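Local coordinates for TTHB210-like domain-containing protein (Thermus thermophilus, PDB 3VG8), which is of unknown function but is controlled by the sigma-E/anti-sigma-E regulatory system and assembles into a homodecamer, at residues L51-N55 and E56-Y60; V104-E107 and R108-L111; I63-K66 and T67-L71. The protein carries 1 engineered substitution. All blocks are in the same frame, centred on the assembly; numbering follows the deposited sequence.

Contact 1: residues L51-N55 and E56-Y60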
loop_
_atom_site.group_PDB
_atom_site.type_symbol
_atom_site.label_atom_id
_atom_site.label_comp_id
_atom_site.label_asym_id
_atom_site.label_seq_id
_atom_site.Cartn_x
_atom_site.Cartn_y
_atom_site.Cartn_z
ATOM N N LEU F 51 16.717 -18.960 -34.200
ATOM C CA LEU F 51 17.922 -18.392 -33.621
ATOM C C LEU F 51 19.119 -18.642 -34.543
ATOM O O LEU F 51 19.974 -17.764 -34.742
ATOM C CB LEU F 51 18.184 -19.029 -32.247
ATOM C CG LEU F 51 19.448 -18.581 -31.492
ATOM C CD1 LEU F 51 19.435 -17.082 -31.277
ATOM C CD2 LEU F 51 19.525 -19.306 -30.163
ATOM N N LYS F 52 19.178 -19.836 -35.121
ATOM C CA LYS F 52 20.289 -20.167 -36.004
ATOM C C LYS F 52 20.441 -19.175 -37.153
ATOM O O LYS F 52 21.565 -18.850 -37.529
ATOM C CB LYS F 52 20.144 -21.579 -36.575
ATOM C CG LYS F 52 21.390 -22.002 -37.377
ATOM C CD LYS F 52 21.324 -23.435 -37.856
ATOM C CE LYS F 52 20.320 -23.585 -38.983
ATOM N NZ LYS F 52 20.170 -25.005 -39.401
ATOM N N LYS F 53 19.324 -18.714 -37.717
ATOM C CA LYS F 53 19.374 -17.757 -38.818
ATOM C C LYS F 53 19.997 -16.446 -38.329
ATOM O O LYS F 53 20.703 -15.770 -39.086
ATOM C CB LYS F 53 17.975 -17.458 -39.378
ATOM C CG LYS F 53 17.191 -18.656 -39.919
ATOM C CD LYS F 53 17.940 -19.419 -40.999
ATOM C CE LYS F 53 18.105 -18.617 -42.284
ATOM N NZ LYS F 53 16.823 -18.449 -43.009
ATOM N N LEU F 54 19.737 -16.088 -37.067
ATOM C CA LEU F 54 20.293 -14.858 -36.505
ATOM C C LEU F 54 21.804 -15.034 -36.325
ATOM O O LEU F 54 22.586 -14.111 -36.554
ATOM C CB LEU F 54 19.638 -14.525 -35.150
ATOM C CG LEU F 54 18.120 -14.341 -35.145
ATOM C CD1 LEU F 54 17.650 -13.898 -33.742
ATOM C CD2 LEU F 54 17.740 -13.294 -36.191
ATOM N N ASN F 55 22.219 -16.219 -35.901
ATOM C CA ASN F 55 23.641 -16.466 -35.729
ATOM C C ASN F 55 24.396 -16.550 -37.068
ATOM O O ASN F 55 25.604 -16.319 -37.118
ATOM C CB ASN F 55 23.856 -17.730 -34.895
ATOM C CG ASN F 55 23.404 -17.554 -33.464
ATOM O OD1 ASN F 55 23.565 -16.478 -32.874
ATOM N ND2 ASN F 55 22.857 -18.613 -32.883
ATOM N N GLU F 56 23.688 -16.880 -38.146
ATOM C CA GLU F 56 24.302 -16.967 -39.465
ATOM C C GLU F 56 24.137 -15.645 -40.221
ATOM O O GLU F 56 24.393 -15.561 -41.425
ATOM C CB GLU F 56 23.681 -18.127 -40.259
ATOM C CG GLU F 56 23.884 -19.480 -39.570
ATOM C CD GLU F 56 23.368 -20.659 -40.382
ATOM O OE1 GLU F 56 22.551 -20.457 -41.295
ATOM O OE2 GLU F 56 23.780 -21.795 -40.086
ATOM N N SER F 57 23.663 -14.627 -39.501
ATOM C CA SER F 57 23.477 -13.283 -40.043
ATOM C C SER F 57 22.527 -13.122 -41.212
ATOM O O SER F 57 22.737 -12.272 -42.073
ATOM C CB SER F 57 24.844 -12.670 -40.409
ATOM O OG SER F 57 25.691 -12.643 -39.272
ATOM N N HIS F 58 21.475 -13.929 -41.247
ATOM C CA HIS F 58 20.478 -13.794 -42.295
ATOM C C HIS F 58 19.888 -12.371 -42.238
ATOM O O HIS F 58 19.637 -11.823 -41.157
ATOM C CB HIS F 58 19.346 -14.801 -42.080
ATOM C CG HIS F 58 18.305 -14.759 -43.148
ATOM N ND1 HIS F 58 18.432 -15.456 -44.329
ATOM C CD2 HIS F 58 17.154 -14.049 -43.248
ATOM C CE1 HIS F 58 17.403 -15.178 -45.114
ATOM N NE2 HIS F 58 16.613 -14.326 -44.483
ATOM N N LYS F 59 19.662 -11.774 -43.397
ATOM C CA LYS F 59 19.095 -10.439 -43.446
ATOM C C LYS F 59 17.625 -10.510 -43.774
ATOM O O LYS F 59 17.234 -10.932 -44.865
ATOM C CB LYS F 59 19.818 -9.564 -44.481
ATOM C CG LYS F 59 21.241 -9.227 -44.093
ATOM C CD LYS F 59 21.952 -8.350 -45.118
ATOM C CE LYS F 59 21.409 -6.932 -45.143
ATOM N NZ LYS F 59 20.010 -6.880 -45.647
ATOM N N TYR F 60 16.807 -10.111 -42.807
ATOM C CA TYR F 60 15.360 -10.106 -42.975
ATOM C C TYR F 60 14.983 -8.678 -43.322
ATOM O O TYR F 60 15.101 -7.778 -42.477
ATOM C CB TYR F 60 14.680 -10.522 -41.674
ATOM C CG TYR F 60 14.756 -11.993 -41.366
ATOM C CD1 TYR F 60 13.888 -12.898 -41.977
ATOM C CD2 TYR F 60 15.657 -12.477 -40.436
ATOM C CE1 TYR F 60 13.918 -14.241 -41.656
ATOM C CE2 TYR F 60 15.696 -13.823 -40.109
ATOM C CZ TYR F 60 14.828 -14.698 -40.714
ATOM O OH TYR F 60 14.856 -16.034 -40.366
HETATM O O HOH W 1 24.925 -12.545 -36.748
#
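A Schellman motif ends the short helix 51-55, folding S57 and H58 back onto the carbonyls of K53 and L54. H58 N reaches K53 O at 2.9 Å in a nearly straight bond (165°), while S57 N meets L54 O at 3.2 Å from above the carbonyl plane rather than along a lone pair. S57 is the C-prime residue, and its positive phi of 60° turns the chain out of the helix; glycine is common at such a site, but serine brings a hydroxyl that a water links to the same carbonyl, the water donating to L54 O at 2.8 Å. One residue earlier, E56 N still makes a helical bond to K52 O at 3.0 Å. The carboxylate of E56 lies against the aliphatic part of K52, with K52 NZ 4.9 Å from E56 OE2, too far for a salt bridge.

Beyond the cap, H58 CG is anti to its backbone N (chi1 -178°), which sets the imidazole alongside the strongly bent chain of K53. K53 NZ stands over one face of that ring, off toward its rim, 3.6 Å from H58 ND1. At right angles to this lysine, Y60 brings its phenol oxygen OH to 3.5 Å from K53 CG, and H58 CD2 rests 3.3 Å above the centre of the Y60 ring. Lysine suits this place because its long methylene chain can pack while the ammonium stays near the surface.

L54 packs on L54 of the second subunit, and the N55 amide bonds to its counterpart there. The turn joins strand 42-50, through helix 51-55, to strand 60-61, where Y60 pairs antiparallel with a strand of that subunit and carries the sheet across the interface.

Contact 2: residues V104-E107 and R108-L111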
loop_
_atom_site.group_PDB
_atom_site.type_symbol
_atom_site.label_atom_id
_atom_site.label_comp_id
_atom_site.label_asym_id
_atom_site.label_seq_id
_atom_site.Cartn_x
_atom_site.Cartn_y
_atom_site.Cartn_z
ATOM N N VAL F 104 1.273 -4.173 -21.509
ATOM C CA VAL F 104 1.707 -5.524 -21.181
ATOM C C VAL F 104 0.753 -6.196 -20.204
ATOM O O VAL F 104 0.524 -7.398 -20.295
ATOM C CB VAL F 104 3.169 -5.540 -20.642
ATOM C CG1 VAL F 104 3.284 -4.713 -19.351
ATOM C CG2 VAL F 104 3.615 -6.973 -20.412
ATOM N N ASP F 105 0.160 -5.431 -19.293
ATOM C CA ASP F 105 -0.782 -6.033 -18.352
ATOM C C ASP F 105 -2.084 -6.416 -19.066
ATOM O O ASP F 105 -2.656 -7.479 -18.800
ATOM C CB ASP F 105 -1.078 -5.092 -17.173
ATOM C CG ASP F 105 0.130 -4.880 -16.276
ATOM O OD1 ASP F 105 0.834 -5.860 -15.939
ATOM O OD2 ASP F 105 0.379 -3.720 -15.893
ATOM N N GLN F 106 -2.558 -5.548 -19.954
ATOM C CA GLN F 106 -3.771 -5.834 -20.718
ATOM C C GLN F 106 -3.553 -7.073 -21.597
ATOM O O GLN F 106 -4.455 -7.877 -21.774
ATOM C CB GLN F 106 -4.143 -4.659 -21.633
ATOM C CG GLN F 106 -5.114 -3.653 -21.035
ATOM C CD GLN F 106 -6.394 -4.300 -20.519
ATOM O OE1 GLN F 106 -7.142 -4.931 -21.273
ATOM N NE2 GLN F 106 -6.652 -4.141 -19.226
ATOM N N GLU F 107 -2.353 -7.202 -22.157
ATOM C CA GLU F 107 -2.042 -8.334 -23.023
ATOM C C GLU F 107 -2.199 -9.631 -22.244
ATOM O O GLU F 107 -2.863 -10.562 -22.703
ATOM C CB GLU F 107 -0.608 -8.201 -23.566
ATOM C CG GLU F 107 -0.162 -9.278 -24.541
ATOM C CD GLU F 107 0.448 -10.486 -23.839
ATOM O OE1 GLU F 107 1.074 -10.308 -22.774
ATOM O OE2 GLU F 107 0.316 -11.610 -24.358
ATOM N N ARG F 108 -1.603 -9.687 -21.056
ATOM C CA ARG F 108 -1.698 -10.890 -20.236
ATOM C C ARG F 108 -3.144 -11.138 -19.800
ATOM O O ARG F 108 -3.579 -12.274 -19.705
ATOM C CB ARG F 108 -0.771 -10.771 -19.015
ATOM C CG ARG F 108 0.727 -10.944 -19.353
ATOM C CD ARG F 108 1.063 -12.409 -19.701
ATOM N NE ARG F 108 0.878 -12.703 -21.114
ATOM C CZ ARG F 108 1.120 -13.880 -21.684
ATOM N NH1 ARG F 108 1.564 -14.903 -20.956
ATOM N NH2 ARG F 108 0.915 -14.031 -22.996
ATOM N N LYS F 109 -3.900 -10.072 -19.570
ATOM C CA LYS F 109 -5.290 -10.232 -19.173
ATOM C C LYS F 109 -6.185 -10.721 -20.304
ATOM O O LYS F 109 -6.900 -11.710 -20.143
ATOM C CB LYS F 109 -5.858 -8.919 -18.635
ATOM C CG LYS F 109 -7.367 -8.972 -18.359
ATOM C CD LYS F 109 -7.919 -7.614 -17.909
ATOM C CE LYS F 109 -9.397 -7.702 -17.541
ATOM N NZ LYS F 109 -10.005 -6.356 -17.320
ATOM N N VAL F 110 -6.148 -10.056 -21.455
ATOM C CA VAL F 110 -7.032 -10.473 -22.536
ATOM C C VAL F 110 -6.636 -11.759 -23.243
ATOM O O VAL F 110 -7.472 -12.396 -23.888
ATOM C CB VAL F 110 -7.271 -9.322 -23.561
ATOM C CG1 VAL F 110 -7.790 -8.068 -22.795
ATOM C CG2 VAL F 110 -5.996 -9.007 -24.353
ATOM N N LEU F 111 -5.381 -12.177 -23.111
ATOM C CA LEU F 111 -4.989 -13.438 -23.736
ATOM C C LEU F 111 -4.978 -14.536 -22.675
ATOM O O LEU F 111 -4.670 -15.686 -22.971
ATOM C CB LEU F 111 -3.621 -13.322 -24.423
ATOM C CG LEU F 111 -3.613 -12.353 -25.614
ATOM C CD1 LEU F 111 -2.249 -12.370 -26.289
ATOM C CD2 LEU F 111 -4.695 -12.747 -26.599
HETATM O O HOH W 2 -9.611 -5.785 -20.153
#
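From V104 to L111 four successive i to i+4 bonds run through about two turns of helix 104-110, the straightest from V110 N to Q106 O (2.8 Å, 178°) and the last, from L111 N, at its end. The adjacent side chains of E107 and R108 form a bidentate, side-on salt bridge. R108 NE gives to E107 OE1 at 2.9 Å, somewhat out of the carboxylate plane, and R108 NH2 gives to the syn lone pair of E107 OE2 at 2.8 Å. The two flat groups are nearly coplanar, 22° apart, which fixes both against rotation. E107 CG is anti to its backbone N (chi1 -177°), and bends in both chains turn the polar ends side by side. L111 CD1 closes on the same carboxylate, 3.3 Å from E107 OE2.

On another side of the helix, Q106 and K109 point the same way, and a water ties them: it donates to Q106 OE1 at 2.8 Å and accepts from K109 NZ at 2.9 Å. Long polar chains suit that side, whereas V110 and L111 offer the apolar surface that packs on V43 of strand 42-50.

K44 also bridges E107, Y116 OH bonds it, and R108 reaches D24 of a third subunit, so these largely buried charges are probably well balanced. This is an amphipathic helix lying against an antiparallel sheet in an alpha+beta fold, with its buried ion pair extended into a subunit interface.

Contact 3: residues I63-K66 and T67-L71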
loop_
_atom_site.group_PDB
_atom_site.type_symbol
_atom_site.label_atom_id
_atom_site.label_comp_id
_atom_site.label_asym_id
_atom_site.label_seq_id
_atom_site.Cartn_x
_atom_site.Cartn_y
_atom_site.Cartn_z
ATOM N N ILE F 63 9.823 -7.351 -44.025
ATOM C CA ILE F 63 9.021 -8.492 -43.583
ATOM C C ILE F 63 7.645 -8.053 -43.063
ATOM O O ILE F 63 7.509 -6.984 -42.454
ATOM C CB ILE F 63 9.770 -9.282 -42.474
ATOM C CG1 ILE F 63 11.178 -9.599 -42.946
ATOM C CG2 ILE F 63 9.065 -10.591 -42.185
ATOM C CD1 ILE F 63 11.224 -10.467 -44.199
ATOM N N GLY F 64 6.632 -8.881 -43.326
ATOM C CA GLY F 64 5.267 -8.606 -42.889
ATOM C C GLY F 64 4.545 -7.436 -43.559
ATOM O O GLY F 64 3.518 -6.971 -43.060
ATOM N N THR F 65 5.047 -6.974 -44.699
ATOM C CA THR F 65 4.438 -5.835 -45.380
ATOM C C THR F 65 2.978 -6.050 -45.773
ATOM O O THR F 65 2.118 -5.205 -45.475
ATOM C CB THR F 65 5.241 -5.464 -46.621
ATOM O OG1 THR F 65 6.634 -5.526 -46.301
ATOM C CG2 THR F 65 4.907 -4.027 -47.076
ATOM N N LYS F 66 2.704 -7.169 -46.444
ATOM C CA LYS F 66 1.345 -7.513 -46.883
ATOM C C LYS F 66 0.389 -7.532 -45.686
ATOM O O LYS F 66 -0.606 -6.813 -45.661
ATOM C CB LYS F 66 1.343 -8.893 -47.573
ATOM C CG LYS F 66 -0.032 -9.401 -48.039
ATOM C CD LYS F 66 0.088 -10.805 -48.664
ATOM C CE LYS F 66 -1.274 -11.418 -49.000
ATOM N NZ LYS F 66 -1.187 -12.859 -49.451
ATOM N N THR F 67 0.708 -8.363 -44.699
ATOM C CA THR F 67 -0.106 -8.494 -43.497
ATOM C C THR F 67 -0.289 -7.150 -42.780
ATOM O O THR F 67 -1.408 -6.745 -42.490
ATOM C CB THR F 67 0.530 -9.509 -42.513
ATOM O OG1 THR F 67 0.631 -10.793 -43.149
ATOM C CG2 THR F 67 -0.316 -9.633 -41.239
ATOM N N LEU F 68 0.812 -6.466 -42.497
ATOM C CA LEU F 68 0.762 -5.180 -41.811
ATOM C C LEU F 68 -0.144 -4.173 -42.520
ATOM O O LEU F 68 -1.065 -3.618 -41.909
ATOM C CB LEU F 68 2.180 -4.611 -41.670
ATOM C CG LEU F 68 3.054 -5.398 -40.689
ATOM C CD1 LEU F 68 4.498 -4.916 -40.734
ATOM C CD2 LEU F 68 2.471 -5.241 -39.301
ATOM N N ARG F 69 0.110 -3.952 -43.809
ATOM C CA ARG F 69 -0.675 -3.016 -44.616
ATOM C C ARG F 69 -2.167 -3.258 -44.467
ATOM O O ARG F 69 -2.951 -2.309 -44.406
ATOM C CB ARG F 69 -0.304 -3.139 -46.103
ATOM C CG ARG F 69 1.152 -2.810 -46.437
ATOM C CD ARG F 69 1.323 -1.442 -47.098
ATOM N NE ARG F 69 2.707 -1.248 -47.526
ATOM C CZ ARG F 69 3.156 -0.190 -48.200
ATOM N NH1 ARG F 69 2.331 0.798 -48.537
ATOM N NH2 ARG F 69 4.440 -0.119 -48.539
ATOM N N ALA F 70 -2.551 -4.532 -44.413
ATOM C CA ALA F 70 -3.957 -4.899 -44.285
ATOM C C ALA F 70 -4.537 -4.471 -42.947
ATOM O O ALA F 70 -5.744 -4.269 -42.834
ATOM C CB ALA F 70 -4.134 -6.399 -44.472
ATOM N N LEU F 71 -3.689 -4.335 -41.935
ATOM C CA LEU F 71 -4.172 -3.917 -40.626
ATOM C C LEU F 71 -4.837 -2.544 -40.684
ATOM O O LEU F 71 -6.030 -2.430 -40.966
ATOM C CB LEU F 71 -3.032 -3.880 -39.605
ATOM C CG LEU F 71 -2.437 -5.211 -39.147
ATOM C CD1 LEU F 71 -1.681 -4.975 -37.834
ATOM C CD2 LEU F 71 -3.547 -6.243 -38.943
#
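T65 CG2 lies anti to the backbone N (chi1 -42°, measured to OG1), and R69 bends at chi2 (-104°), which lays the two side chains alongside each other one helical turn apart. The methyl meets the guanidinium at its edge, near its plane, with T65 CG2 3.6 Å from R69 NE. The other branch of the threonine faces elsewhere: T65 OG1 bonds to D62 just ahead of the helix.

G64 is the N-cap residue, and its phi of 69° is easily reached by glycine. L68 CD1 packs beside it, 3.8 Å from G64 C and 4.0 Å from I63 O. With L68 also resting on H78 of the second subunit, an alanine here would probably open a gap beside the glycine and take away one apolar surface against that histidine. Further on, A70 N bonds to K66 O at 3.2 Å.

Both long cations reach past the helix. The chemistry is therefore divided, with the threonine methyl against the edge of the guanidinium and the leucine methyl against the G64 backbone, while salt bridges from K66 to D24 and from R69 to D77 of the second subunit tie the helix to a loop and to a neighbouring chain.

How the contacts relate
Contacts 1 and 3 adjoin in sequence, their centres 22 Å apart; both meet the second subunit, where Y60 and I63 each pair antiparallel with a strand of that subunit, so the sheet runs on across the interface. Contact 2 lies across the chain's centre from contact 1, 30 Å between centres; its centre is 23 Å from that of contact 3, the nearest atoms about 14 Å apart. The assembly nevertheless relates contacts 2 and 3: D24, the partner of K66 in its own chain, is also the residue that R108 seeks on a third subunit. All three contacts include residues that meet other subunits, consistent with a part in building the homodecamer.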